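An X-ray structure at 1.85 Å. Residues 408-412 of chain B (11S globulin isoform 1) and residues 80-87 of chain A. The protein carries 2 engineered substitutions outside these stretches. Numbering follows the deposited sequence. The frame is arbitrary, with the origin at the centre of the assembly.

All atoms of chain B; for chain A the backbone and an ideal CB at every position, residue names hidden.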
# COMPACT_ATOMS: atom_id res chain seq x y z
N GLY B 408 -6.34 -20.76 -31.53
CA GLY B 408 -6.70 -20.76 -30.12
C GLY B 408 -5.63 -21.26 -29.18
O GLY B 408 -5.76 -21.04 -27.97
N ASP B 409 -4.59 -21.93 -29.68
CA ASP B 409 -3.50 -22.41 -28.85
C ASP B 409 -2.23 -21.58 -28.97
O ASP B 409 -1.25 -21.86 -28.27
CB ASP B 409 -3.18 -23.87 -29.18
CG ASP B 409 -4.37 -24.80 -28.96
OD1 ASP B 409 -5.49 -24.29 -28.72
OD2 ASP B 409 -4.18 -26.03 -29.04
N GLU B 410 -2.21 -20.57 -29.85
CA GLU B 410 -1.04 -19.73 -30.10
C GLU B 410 -1.18 -18.42 -29.33
O GLU B 410 -2.26 -17.84 -29.29
CB GLU B 410 -0.87 -19.46 -31.60
CG GLU B 410 -0.92 -20.74 -32.48
CD GLU B 410 -0.90 -20.47 -33.98
OE1 GLU B 410 0.03 -19.80 -34.47
OE2 GLU B 410 -1.83 -20.93 -34.67
N VAL B 411 -0.07 -17.95 -28.75
CA VAL B 411 -0.16 -16.85 -27.79
C VAL B 411 -0.26 -15.49 -28.47
O VAL B 411 -1.30 -14.82 -28.38
CB VAL B 411 1.02 -16.87 -26.79
CG1 VAL B 411 0.99 -15.60 -25.93
CG2 VAL B 411 0.93 -18.10 -25.91
N ALA B 412 0.82 -15.04 -29.11
CA ALA B 412 0.79 -13.68 -29.66
C ALA B 412 1.60 -13.53 -30.95
O ALA B 412 1.40 -12.58 -31.71
CB ALA B 412 1.29 -12.69 -28.62
N UNK A 80 -0.04 -18.73 -18.55
CA UNK A 80 0.00 -19.44 -19.84
C UNK A 80 1.41 -19.88 -20.19
O UNK A 80 2.39 -19.27 -19.76
CB UNK A 80 -0.55 -18.55 -20.96
N UNK A 81 1.49 -20.97 -20.98
CA UNK A 81 2.73 -21.38 -21.62
C UNK A 81 3.01 -20.43 -22.77
O UNK A 81 2.22 -20.34 -23.71
CB UNK A 81 2.66 -22.83 -22.11
N UNK A 82 4.10 -19.68 -22.69
CA UNK A 82 4.38 -18.68 -23.70
C UNK A 82 5.56 -19.05 -24.59
O UNK A 82 5.87 -18.29 -25.51
CB UNK A 82 4.64 -17.33 -23.03
N UNK A 83 6.23 -20.17 -24.32
CA UNK A 83 7.28 -20.70 -25.19
C UNK A 83 6.68 -21.88 -25.95
O UNK A 83 6.31 -22.89 -25.34
CB UNK A 83 8.52 -21.12 -24.40
N UNK A 84 6.59 -21.77 -27.28
CA UNK A 84 5.87 -22.79 -28.04
C UNK A 84 6.38 -22.81 -29.48
O UNK A 84 6.82 -21.79 -30.02
CB UNK A 84 4.36 -22.53 -28.01
N UNK A 85 6.30 -23.99 -30.09
CA UNK A 85 6.63 -24.16 -31.50
C UNK A 85 5.68 -25.17 -32.11
O UNK A 85 5.36 -26.19 -31.48
CB UNK A 85 8.08 -24.60 -31.68
N UNK A 86 5.20 -24.86 -33.32
CA UNK A 86 4.24 -25.68 -34.03
C UNK A 86 4.85 -26.20 -35.32
O UNK A 86 5.68 -25.53 -35.94
CB UNK A 86 2.96 -24.89 -34.32
N UNK A 87 4.45 -27.41 -35.71
CA UNK A 87 4.72 -28.00 -37.03
C UNK A 87 4.19 -29.43 -37.10
O UNK A 87 4.83 -30.37 -36.60
CB UNK A 87 6.22 -27.98 -37.33

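At position 80 the CA-to-CB bond points toward chain B, and the ideal CB lies 5.2 Å from CG2 of Val B411. Phi and psi of -72° and 153° are extended, within the range of most residues, proline included. A small or compact apolar side chain would suit the neighbouring methyl. The residue is Pro A80, which fits that phi but remains at the margin, its CB no closer than 5.3 Å to CG2 of Val B411.

At position 81 CB points sideways and finds nothing of chain B within reach, so these atoms hardly restrict the side chain. It is Glu A81, whose contribution is backbone: its O lies 3.4 Å from CG2 of Val B411. A methyl cannot donate a hydrogen bond, and this carbonyl has no partner in the model.

Position 82 also points sideways, with its ideal CB 4.8 Å from CG2 of Val B411. Alanine, serine, threonine or valine would all be reasonable beside this methyl. The residue is Thr A82; its CA packs 4.1 Å from CG2 of Val B411, while OG1 is hydrogen-bonded elsewhere in the structure.

Position 83, in a short strand, directs CB away from chain B, which therefore says nothing about its identity. It is Phe A83.

Position 84 again points toward chain B, as the alternation of a strand would suggest, but no chain B atom lies within 5.5 Å of the ideal CB. Reaching across calls for a long side chain. What waits there is backbone: the carbonyl O of Asp B409, an acceptor, and the N of Val B411, a donor. A terminal amide can answer both, so glutamine is the natural candidate; a glutamate could accept from the N but would set a second carboxylate oxygen near the carbonyl. The residue is Gln A84. Val B411 N donates to Gln A84 OE1 at 2.9 Å, and Gln A84 NE2 donates to Asp B409 O at 3.1 Å. With chi2 t, at 179°, the chain extends far enough for one amide to bridge both groups, although chi1, at 34°, lies between wells.

Position 85 is out of reach, and chain B sets no preference; it is Ser A85.

Position 86 points toward chain B across a gap wide enough for a large side chain. The aliphatic part of Glu B410 invites leucine, methionine or an aromatic. The deposited Phe A86 brings CZ within 3.4 Å of CG of Glu B410, while Asp B409 O approaches the ring edge, 3.7 Å from CZ.

Position 87, beyond reach, is Gln A87.

Chain A, residues 80-87: PETFQSFQ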
# COMPACT_ATOMS: atom_id res chain seq x y z
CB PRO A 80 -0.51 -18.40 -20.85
CG PRO A 80 -0.29 -17.06 -20.17
CD PRO A 80 -0.43 -17.32 -18.69
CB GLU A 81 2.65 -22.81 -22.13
CG GLU A 81 2.64 -23.85 -21.05
CD GLU A 81 1.30 -23.91 -20.36
OE1 GLU A 81 0.29 -23.54 -21.01
OE2 GLU A 81 1.25 -24.30 -19.17
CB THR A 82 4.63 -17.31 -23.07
OG1 THR A 82 5.80 -17.41 -22.27
CG2 THR A 82 3.42 -16.87 -22.20
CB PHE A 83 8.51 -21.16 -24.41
CG PHE A 83 9.47 -20.07 -24.03
CD1 PHE A 83 9.03 -18.77 -23.78
CD2 PHE A 83 10.82 -20.36 -23.89
CE1 PHE A 83 9.92 -17.79 -23.42
CE2 PHE A 83 11.72 -19.37 -23.54
CZ PHE A 83 11.26 -18.08 -23.30
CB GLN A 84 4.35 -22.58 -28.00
CG GLN A 84 3.87 -21.11 -27.97
CD GLN A 84 2.33 -20.96 -27.96
OE1 GLN A 84 1.79 -20.15 -28.73
NE2 GLN A 84 1.64 -21.70 -27.10
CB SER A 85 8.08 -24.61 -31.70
OG SER A 85 8.25 -25.97 -31.37
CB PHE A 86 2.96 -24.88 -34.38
CG PHE A 86 2.25 -24.29 -33.18
CD1 PHE A 86 2.60 -23.03 -32.70
CD2 PHE A 86 1.23 -24.98 -32.56
CE1 PHE A 86 1.95 -22.48 -31.61
CE2 PHE A 86 0.57 -24.44 -31.47
CZ PHE A 86 0.92 -23.19 -30.99
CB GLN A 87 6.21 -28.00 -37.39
CG GLN A 87 6.56 -28.79 -38.66
CD GLN A 87 6.13 -28.10 -39.96
OE1 GLN A 87 5.16 -27.33 -39.98
NE2 GLN A 87 6.84 -28.38 -41.04
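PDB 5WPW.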